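Long-range contacts in iron-regulated ABC transporter siderophore-binding protein SirA (Staphylococcus aureus subsp. aureus, PDB 3MWF), which binds the iron-chelating siderophore staphyloferrin B and probably hands it to an ABC transporter for iron uptake: residues Phe168-Thr173 with Ala235-Lys240; Val226-Asn231 with Leu266-Trp271. All coordinates share one frame; numbering follows the deposited sequence.

Contact 1 of 2, residues Phe168-Thr173 with Ala235-Lys240. With SE8 (5-[(2-{[(3S)-5-{[(2S)-2-amino-2-carboxyethyl]amino}-3-carboxy-3-hydroxy-5-oxopentanoyl]amino}ethyl)amino]-2,5-dioxopentanoic acid), chain C.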
ATOM      1  N   PHE A 168       0.972  14.306   4.985  1.00 12.50           N
ATOM      2  CA  PHE A 168       1.077  15.672   4.486  1.00 12.23           C
ATOM      3  C   PHE A 168       1.543  15.641   3.031  1.00 12.49           C
ATOM      4  O   PHE A 168       2.537  14.960   2.710  1.00 14.45           O
ATOM      5  CB  PHE A 168       2.025  16.498   5.350  1.00 12.48           C
ATOM      6  CG  PHE A 168       1.523  16.661   6.750  1.00 12.82           C
ATOM      7  CD1 PHE A 168       0.320  17.321   6.962  1.00 14.57           C
ATOM      8  CD2 PHE A 168       2.208  16.118   7.826  1.00 14.38           C
ATOM      9  CE1 PHE A 168      -0.197  17.468   8.236  1.00 14.74           C
ATOM     10  CE2 PHE A 168       1.701  16.276   9.140  1.00 15.79           C
ATOM     11  CZ  PHE A 168       0.482  16.942   9.332  1.00 15.76           C
ATOM     12  N   ARG A 169       0.799  16.330   2.166  1.00 11.67           N
ATOM     13  CA  ARG A 169       1.147  16.402   0.726  1.00 12.76           C
ATOM     14  C   ARG A 169       1.507  17.837   0.403  1.00 13.78           C
ATOM     15  O   ARG A 169       1.563  18.677   1.294  1.00 14.58           O
ATOM     16  CB  ARG A 169      -0.018  15.937  -0.135  1.00 12.75           C
ATOM     17  CG  ARG A 169      -0.432  14.476   0.129  1.00 14.98           C
ATOM     18  CD  ARG A 169      -0.675  13.712  -1.207  1.00 19.63           C
ATOM     19  NE  ARG A 169      -0.451  12.299  -0.952  1.00 23.01           N
ATOM     20  CZ  ARG A 169       0.038  11.428  -1.799  1.00 18.43           C
ATOM     21  NH1 ARG A 169       0.413  11.769  -3.056  1.00 12.65           N
ATOM     22  NH2 ARG A 169       0.164  10.194  -1.369  1.00 21.88           N
ATOM     23  N   ALA A 170       1.758  18.131  -0.865  1.00 14.65           N
ATOM     24  CA  ALA A 170       2.212  19.474  -1.242  1.00 15.19           C
ATOM     25  C   ALA A 170       1.142  20.569  -1.066  1.00 16.25           C
ATOM     26  O   ALA A 170       1.472  21.741  -0.803  1.00 17.44           O
ATOM     27  CB  ALA A 170       2.726  19.452  -2.725  1.00 15.99           C
ATOM     28  N   ASP A 171      -0.131  20.199  -1.234  1.00 16.02           N
ATOM     29  CA  ASP A 171      -1.223  21.190  -1.302  1.00 17.42           C
ATOM     30  C   ASP A 171      -2.479  20.727  -0.552  1.00 16.84           C
ATOM     31  O   ASP A 171      -3.552  21.322  -0.700  1.00 17.91           O
ATOM     32  CB  ASP A 171      -1.573  21.502  -2.769  1.00 18.18           C
ATOM     33  CG  ASP A 171      -1.989  20.247  -3.558  1.00 21.64           C
ATOM     34  OD1 ASP A 171      -2.102  19.133  -2.964  1.00 23.39           O
ATOM     35  OD2 ASP A 171      -2.181  20.361  -4.793  1.00 25.84           O
ATOM     36  N   HIS A 172      -2.345  19.663   0.246  1.00 16.17           N
ATOM     37  CA  HIS A 172      -3.457  19.150   1.059  1.00 14.90           C
ATOM     38  C   HIS A 172      -2.930  18.111   2.027  1.00 13.90           C
ATOM     39  O   HIS A 172      -1.739  17.808   2.023  1.00 14.40           O
ATOM     40  CB  HIS A 172      -4.616  18.577   0.192  1.00 14.85           C
ATOM     41  CG  HIS A 172      -4.317  17.263  -0.479  1.00 16.05           C
ATOM     42  ND1 HIS A 172      -3.514  17.163  -1.597  1.00 18.08           N
ATOM     43  CD2 HIS A 172      -4.748  16.000  -0.211  1.00 16.63           C
ATOM     44  CE1 HIS A 172      -3.449  15.898  -1.984  1.00 19.67           C
ATOM     45  NE2 HIS A 172      -4.195  15.171  -1.165  1.00 17.45           N
ATOM     46  N   THR A 173      -3.818  17.559   2.849  1.00 13.29           N
ATOM     47  CA  THR A 173      -3.430  16.552   3.799  1.00 13.51           C
ATOM     48  C   THR A 173      -4.399  15.381   3.641  1.00 13.43           C
ATOM     49  O   THR A 173      -5.561  15.593   3.310  1.00 15.68           O
ATOM     50  CB  THR A 173      -3.462  17.106   5.235  1.00 13.87           C
ATOM     51  OG1 THR A 173      -2.479  18.152   5.356  1.00 14.67           O
ATOM     52  CG2 THR A 173      -3.170  16.018   6.271  1.00 13.46           C
ATOM     53  N   ALA A 235       9.591  19.469  -3.772  1.00 21.60           N
ATOM     54  CA  ALA A 235       9.624  18.648  -2.544  1.00 22.35           C
ATOM     55  C   ALA A 235       9.423  19.421  -1.249  1.00 22.82           C
ATOM     56  O   ALA A 235       8.844  18.899  -0.273  1.00 23.16           O
ATOM     57  CB  ALA A 235      10.924  17.817  -2.482  1.00 23.30           C
ATOM     58  N   ALA A 236       9.871  20.673  -1.241  1.00 21.55           N
ATOM     59  CA  ALA A 236       9.747  21.532  -0.065  1.00 21.53           C
ATOM     60  C   ALA A 236       8.288  21.793   0.362  1.00 20.49           C
ATOM     61  O   ALA A 236       8.022  22.123   1.524  1.00 20.86           O
ATOM     62  CB  ALA A 236      10.475  22.873  -0.312  1.00 22.32           C
ATOM     63  N   LEU A 237       7.349  21.666  -0.568  1.00 19.27           N
ATOM     64  CA  LEU A 237       5.966  22.031  -0.272  1.00 18.78           C
ATOM     65  C   LEU A 237       5.344  21.080   0.740  1.00 18.12           C
ATOM     66  O   LEU A 237       4.512  21.513   1.550  1.00 18.15           O
ATOM     67  CB  LEU A 237       5.115  22.121  -1.525  1.00 18.30           C
ATOM     68  CG  LEU A 237       5.556  23.221  -2.512  1.00 21.07           C
ATOM     69  CD1 LEU A 237       4.603  23.217  -3.704  1.00 23.78           C
ATOM     70  CD2 LEU A 237       5.594  24.607  -1.878  1.00 25.12           C
ATOM     71  N   VAL A 238       5.747  19.807   0.706  1.00 17.69           N
ATOM     72  CA  VAL A 238       5.271  18.849   1.733  1.00 17.10           C
ATOM     73  C   VAL A 238       5.666  19.301   3.151  1.00 17.42           C
ATOM     74  O   VAL A 238       4.864  19.254   4.082  1.00 16.75           O
ATOM     75  CB  VAL A 238       5.783  17.433   1.470  1.00 17.66           C
ATOM     76  CG1 VAL A 238       5.633  16.552   2.690  1.00 17.26           C
ATOM     77  CG2 VAL A 238       5.022  16.850   0.317  1.00 17.72           C
ATOM     78  N   LYS A 239       6.911  19.745   3.309  1.00 17.42           N
ATOM     79  CA  LYS A 239       7.349  20.274   4.597  1.00 19.22           C
ATOM     80  C   LYS A 239       6.599  21.534   5.017  1.00 18.97           C
ATOM     81  O   LYS A 239       6.331  21.733   6.212  1.00 18.98           O
ATOM     82  CB  LYS A 239       8.859  20.528   4.574  1.00 20.75           C
ATOM     83  CG  LYS A 239       9.665  19.258   4.439  1.00 25.20           C
ATOM     84  CD  LYS A 239       9.969  18.663   5.841  1.00 31.45           C
ATOM     85  CE  LYS A 239      10.996  17.523   5.804  1.00 34.52           C
ATOM     86  NZ  LYS A 239      12.167  17.829   4.931  1.00 36.76           N
ATOM     87  N   LYS A 240       6.273  22.389   4.052  1.00 18.77           N
ATOM     88  CA  LYS A 240       5.496  23.598   4.336  1.00 19.50           C
ATOM     89  C   LYS A 240       4.091  23.209   4.820  1.00 19.13           C
ATOM     90  O   LYS A 240       3.573  23.769   5.798  1.00 18.62           O
ATOM     91  CB  LYS A 240       5.399  24.466   3.096  1.00 20.75           C
ATOM     92  CG  LYS A 240       4.667  25.751   3.303  1.00 24.99           C
ATOM     93  CD  LYS A 240       4.892  26.685   2.111  1.00 31.75           C
ATOM     94  CE  LYS A 240       3.860  27.820   2.102  1.00 35.53           C
ATOM     95  NZ  LYS A 240       4.031  28.699   0.904  1.00 39.70           N
TER
HETATM   96  C1  SE8 C   1      -1.135   9.346  -8.146  1.00 15.32           C
HETATM   97  C2  SE8 C   1      -0.475  10.167  -7.073  1.00 15.19           C
HETATM   98  C3  SE8 C   1       0.900   9.610  -6.737  1.00 12.64           C
HETATM   99  N4  SE8 C   1       0.842   8.289  -6.120  1.00 12.67           N
HETATM  100  C5  SE8 C   1       0.833   8.129  -4.812  1.00 14.42           C
HETATM  101  C6  SE8 C   1       0.604   6.727  -4.302  1.00 12.23           C
HETATM  102  C7  SE8 C   1      -0.890   6.406  -4.246  1.00 13.83           C
HETATM  103  C8  SE8 C   1      -1.044   4.916  -3.889  1.00 12.42           C
HETATM  104  C9  SE8 C   1      -2.476   4.486  -3.577  1.00 12.89           C
HETATM  105  N10 SE8 C   1      -3.464   5.063  -4.258  1.00 12.42           N
HETATM  106  C11 SE8 C   1      -4.822   4.643  -3.999  1.00 16.54           C
HETATM  107  C12 SE8 C   1      -5.457   4.060  -5.249  1.00 22.20           C
HETATM  108  N13 SE8 C   1      -6.912   4.046  -5.173  1.00 28.35           N
HETATM  109  C14 SE8 C   1      -7.706   5.118  -5.470  1.00 30.94           C
HETATM  110  C15 SE8 C   1      -7.153   6.247  -6.287  1.00 31.51           C
HETATM  111  C16 SE8 C   1      -6.386   7.048  -5.265  1.00 27.47           C
HETATM  112  C17 SE8 C   1      -5.171   7.763  -5.770  1.00 23.01           C
HETATM  113  C18 SE8 C   1      -5.188   9.191  -5.499  1.00 22.62           C
HETATM  114  O19 SE8 C   1      -0.726   9.470  -9.330  1.00 14.72           O
HETATM  115  O20 SE8 C   1      -2.094   8.617  -7.825  1.00 13.74           O
HETATM  116  N21 SE8 C   1      -1.341  10.180  -5.879  1.00 13.76           N
HETATM  117  O22 SE8 C   1       0.989   9.031  -4.012  1.00 14.01           O
HETATM  118  C23 SE8 C   1      -1.585   7.316  -3.248  1.00 13.21           C
HETATM  119  O24 SE8 C   1      -1.453   7.098  -2.018  1.00 13.16           O
HETATM  120  O25 SE8 C   1      -2.296   8.265  -3.664  1.00 12.77           O
HETATM  121  O26 SE8 C   1      -1.473   6.703  -5.528  1.00 13.11           O
HETATM  122  O27 SE8 C   1      -2.674   3.620  -2.731  1.00 12.69           O
HETATM  123  O28 SE8 C   1      -8.853   5.218  -5.072  1.00 37.49           O
HETATM  124  O29 SE8 C   1      -4.187   7.182  -6.235  1.00 16.88           O
HETATM  125  O30 SE8 C   1      -4.114   9.777  -5.419  1.00 16.43           O
HETATM  126  O31 SE8 C   1      -6.280   9.785  -5.308  1.00 27.30           O
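A170 and V238 bring the hairpin loop 168-173 and the first turn of helix 236-246 together, their CA atoms 4.3 Å apart. No hydrogen bond joins the two segments; methyl and methylene groups rest on backbone instead. V238 CG1 lies 3.5 Å from F168 O, while CG2, set beside its own backbone N, comes within 3.7 Å of A170 N. One residue earlier in the helix, L237 CB meets A170 CB at 3.8 Å and also touches A170 O.

R169 turns from this interface toward the ligand. Its CB sits 3.8 Å above one face of the H172 ring, offset toward the rim; H172 ND1 donates to D171 OD1 (2.8 Å, 172°), a nearly straight in-plane bond that would restrain the ring's rotation. CG lies beside the backbone N, and the chain bends at chi2 (-136°), which places CD. NE then donates to N167 OD1. At the tip, NH1 and NH2 straddle the amide oxygen O22 of SE8, both at 3.0 Å with angles near 145°, and O22 lies in the guanidinium plane at its edge. The fork, together with the NE bond to N167, would restrain the rotation of the guanidinium; D229 OD1 adds a long, weak ion pair to NH1.

T241 OG1 is in hydrogen-bonding range of R169 O and L237 O, its one proton shared or alternating. This is part of the siderophore pocket wall in a periplasmic-binding-protein lobe, where a β-hairpin loop packed on helix 236-246 presents an arginine to staphyloferrin B.

Contact 2 of 2, residues Val226-Asn231 with Leu266-Trp271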
ATOM      1  N   VAL A 226       3.156  10.562   7.725  1.00 14.23           N
ATOM      2  CA  VAL A 226       3.901  10.222   6.492  1.00 14.11           C
ATOM      3  C   VAL A 226       3.997  11.456   5.616  1.00 14.42           C
ATOM      4  O   VAL A 226       2.978  12.058   5.263  1.00 14.17           O
ATOM      5  CB  VAL A 226       3.200   9.096   5.685  1.00 15.11           C
ATOM      6  CG1 VAL A 226       4.047   8.698   4.469  1.00 14.99           C
ATOM      7  CG2 VAL A 226       2.916   7.872   6.530  1.00 16.08           C
ATOM      8  N   LYS A 227       5.224  11.870   5.281  1.00 14.41           N
ATOM      9  CA  LYS A 227       5.422  13.007   4.374  1.00 13.92           C
ATOM     10  C   LYS A 227       5.629  12.382   2.997  1.00 14.07           C
ATOM     11  O   LYS A 227       6.603  11.654   2.792  1.00 15.07           O
ATOM     12  CB  LYS A 227       6.659  13.808   4.806  1.00 14.98           C
ATOM     13  CG  LYS A 227       6.361  14.718   5.995  1.00 18.65           C
ATOM     14  CD  LYS A 227       7.612  15.493   6.435  1.00 27.09           C
ATOM     15  CE  LYS A 227       8.564  14.632   7.237  1.00 30.18           C
ATOM     16  NZ  LYS A 227       8.038  14.373   8.631  1.00 35.56           N
ATOM     17  N   SER A 228       4.693  12.601   2.080  1.00 12.59           N
ATOM     18  CA  SER A 228       4.750  11.915   0.788  1.00 13.45           C
ATOM     19  C   SER A 228       3.888  12.613  -0.238  1.00 13.09           C
ATOM     20  O   SER A 228       2.713  12.867  -0.004  1.00 13.61           O
ATOM     21  CB  SER A 228       4.296  10.452   0.943  1.00 13.17           C
ATOM     22  OG  SER A 228       4.363   9.744  -0.296  1.00 13.04           O
ATOM     23  N   ASP A 229       4.496  12.971  -1.363  1.00 12.05           N
ATOM     24  CA  ASP A 229       3.748  13.467  -2.522  1.00 12.73           C
ATOM     25  C   ASP A 229       4.647  13.276  -3.753  1.00 12.50           C
ATOM     26  O   ASP A 229       5.379  14.214  -4.166  1.00 13.26           O
ATOM     27  CB  ASP A 229       3.320  14.941  -2.343  1.00 13.07           C
ATOM     28  CG  ASP A 229       2.322  15.409  -3.393  1.00 15.78           C
ATOM     29  OD1 ASP A 229       2.191  14.750  -4.448  1.00 18.18           O
ATOM     30  OD2 ASP A 229       1.691  16.478  -3.212  1.00 14.87           O
ATOM     31  N   PRO A 230       4.619  12.057  -4.327  1.00 12.64           N
ATOM     32  CA  PRO A 230       5.657  11.679  -5.296  1.00 13.12           C
ATOM     33  C   PRO A 230       5.718  12.580  -6.502  1.00 14.85           C
ATOM     34  O   PRO A 230       6.818  12.867  -7.012  1.00 16.60           O
ATOM     35  CB  PRO A 230       5.213  10.286  -5.747  1.00 13.47           C
ATOM     36  CG  PRO A 230       4.671   9.699  -4.442  1.00 14.31           C
ATOM     37  CD  PRO A 230       3.875  10.871  -3.840  1.00 12.06           C
ATOM     38  N   ASN A 231       4.559  12.992  -6.976  1.00 15.39           N
ATOM     39  CA  ASN A 231       4.529  13.802  -8.186  1.00 17.48           C
ATOM     40  C   ASN A 231       4.555  15.330  -8.018  1.00 17.85           C
ATOM     41  O   ASN A 231       4.484  16.075  -9.016  1.00 18.35           O
ATOM     42  CB  ASN A 231       3.432  13.277  -9.090  1.00 18.68           C
ATOM     43  CG  ASN A 231       3.855  11.964  -9.768  1.00 20.03           C
ATOM     44  OD1 ASN A 231       3.032  11.243 -10.329  1.00 25.55           O
ATOM     45  ND2 ASN A 231       5.153  11.669  -9.728  1.00 22.20           N
ATOM     46  N   LEU A 266       8.178   8.722   9.099  1.00 24.68           N
ATOM     47  CA  LEU A 266       8.068   7.327   8.761  1.00 21.55           C
ATOM     48  C   LEU A 266       8.496   7.197   7.307  1.00 19.92           C
ATOM     49  O   LEU A 266       8.371   8.154   6.556  1.00 20.68           O
ATOM     50  CB  LEU A 266       6.615   6.918   8.916  1.00 21.05           C
ATOM     51  CG  LEU A 266       6.076   7.095  10.335  1.00 19.85           C
ATOM     52  CD1 LEU A 266       4.588   6.826  10.314  1.00 20.17           C
ATOM     53  CD2 LEU A 266       6.787   6.129  11.279  1.00 20.64           C
ATOM     54  N   ASP A 267       8.981   6.027   6.924  1.00 17.25           N
ATOM     55  CA  ASP A 267       9.419   5.812   5.544  1.00 15.84           C
ATOM     56  C   ASP A 267       8.193   5.692   4.653  1.00 14.64           C
ATOM     57  O   ASP A 267       7.431   4.730   4.789  1.00 13.46           O
ATOM     58  CB  ASP A 267      10.233   4.522   5.447  1.00 16.14           C
ATOM     59  CG  ASP A 267      11.022   4.453   4.178  1.00 20.23           C
ATOM     60  OD1 ASP A 267      10.469   4.691   3.072  1.00 21.31           O
ATOM     61  OD2 ASP A 267      12.230   4.212   4.270  1.00 24.34           O
ATOM     62  N   GLU A 268       8.013   6.646   3.747  1.00 13.43           N
ATOM     63  CA  GLU A 268       6.849   6.602   2.821  1.00 12.62           C
ATOM     64  C   GLU A 268       6.781   5.322   1.982  1.00 12.71           C
ATOM     65  O   GLU A 268       5.690   4.916   1.563  1.00 11.98           O
ATOM     66  CB  GLU A 268       6.818   7.834   1.897  1.00 12.06           C
ATOM     67  CG  GLU A 268       8.060   7.911   0.963  1.00 11.45           C
ATOM     68  CD  GLU A 268       8.069   9.115   0.053  1.00 12.44           C
ATOM     69  OE1 GLU A 268       7.021   9.647  -0.358  1.00 13.97           O
ATOM     70  OE2 GLU A 268       9.180   9.556  -0.275  1.00 14.96           O
ATOM     71  N   ILE A 269       7.935   4.696   1.705  1.00 11.98           N
ATOM     72  CA  ILE A 269       7.929   3.491   0.854  1.00 12.34           C
ATOM     73  C   ILE A 269       7.280   2.328   1.594  1.00 12.82           C
ATOM     74  O   ILE A 269       6.375   1.680   1.073  1.00 13.00           O
ATOM     75  CB  ILE A 269       9.355   3.140   0.376  1.00 12.02           C
ATOM     76  CG1 ILE A 269       9.885   4.303  -0.450  1.00 14.28           C
ATOM     77  CG2 ILE A 269       9.349   1.839  -0.438  1.00 14.43           C
ATOM     78  CD1 ILE A 269      11.401   4.166  -0.765  1.00 16.18           C
ATOM     79  N   THR A 270       7.710   2.129   2.836  1.00 12.89           N
ATOM     80  CA  THR A 270       7.108   1.112   3.712  1.00 12.89           C
ATOM     81  C   THR A 270       5.628   1.392   4.001  1.00 12.59           C
ATOM     82  O   THR A 270       4.792   0.477   3.972  1.00 12.54           O
ATOM     83  CB  THR A 270       7.877   1.063   5.022  1.00 12.78           C
ATOM     84  OG1 THR A 270       9.182   0.571   4.724  1.00 15.28           O
ATOM     85  CG2 THR A 270       7.217   0.102   6.053  1.00 14.02           C
ATOM     86  N   TRP A 271       5.340   2.655   4.303  1.00 11.81           N
ATOM     87  CA  TRP A 271       4.038   3.033   4.822  1.00 11.94           C
ATOM     88  C   TRP A 271       2.970   3.235   3.767  1.00 11.86           C
ATOM     89  O   TRP A 271       1.778   3.243   4.103  1.00 11.69           O
ATOM     90  CB  TRP A 271       4.142   4.252   5.751  1.00 12.71           C
ATOM     91  CG  TRP A 271       4.617   3.832   7.119  1.00 14.04           C
ATOM     92  CD1 TRP A 271       5.909   3.530   7.491  1.00 16.29           C
ATOM     93  CD2 TRP A 271       3.797   3.599   8.265  1.00 14.10           C
ATOM     94  NE1 TRP A 271       5.933   3.134   8.817  1.00 16.54           N
ATOM     95  CE2 TRP A 271       4.649   3.161   9.310  1.00 15.67           C
ATOM     96  CE3 TRP A 271       2.416   3.714   8.512  1.00 16.64           C
ATOM     97  CZ2 TRP A 271       4.165   2.857  10.596  1.00 17.77           C
ATOM     98  CZ3 TRP A 271       1.929   3.412   9.787  1.00 18.87           C
ATOM     99  CH2 TRP A 271       2.809   2.994  10.821  1.00 18.11           C
TER
HETATM  100  O   HOH W   1       7.556  10.551   6.034  1.00 26.04           O
HETATM  101  O   HOH W   2       7.106  11.836  -1.891  1.00 16.88           O
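V226 and L266 are the closest CA pair, 5.6 Å apart, where the end of strand 222-227 passes the approach to helix 268-273. The backbones are joined through solvent: water 1 accepts from K227 N and donates to L266 O (2.6 Å). D267 is the helix N-cap, its OD1 accepting from I269 N at 2.9 Å, and the turn widens to a pi-type at 269-271.

V226 supplies the apolar half. Its CG1 packs on E268 CA and CB, both at 3.9 Å, with the two side chains crossing at about a right angle; CG2 meets W271 CB and, more loosely, L266 CD1. That same L266 CD1 stands 3.7 Å above the centre of the W271 ring.

The polar half gathers on one oxygen. E268 CG lies between its backbone N and carbonyl carbon (chi1 63°); the extended chain places CD near S228, and the carboxylate turn (chi3 -30°) brings OE1 to its OG. S228 OG donates at 2.7 Å to the anti lone pair of OE1, and water 2 donates to the same oxygen while accepting from D229 N (2.9 Å). Two donors therefore grip OE1, which would favour a charged carboxylate.

Around the pair, V226 bonds through its backbone to V166 of strand 163-168, W271 NE1 reaches D286 of helix 277-290, and K227 NZ forms salt bridges with D265 and with E242 of helix 236-246.

The contacts start from neighbouring strands, 163-168 and 222-227, and pack a loop or strand end on different helices, 236-246 and 268-273. F168 N lies 3.0 Å from V226 O, and A170 N lies 2.9 Å from D229 OD2, each a probable hydrogen bond. Contact 1 lies about 20 Å from the chain centre against 11 Å for contact 2, yet the share of buried touching residues is similar (three of five, four of seven); contact 2 differs in its two bridging waters. Between its segments contact 1 has no hydrogen bond, only aliphatic groups against backbone and a methyl; contact 2 adds a serine-to-carboxylate hydrogen bond. Each supplies one pocket residue, R169 and P230.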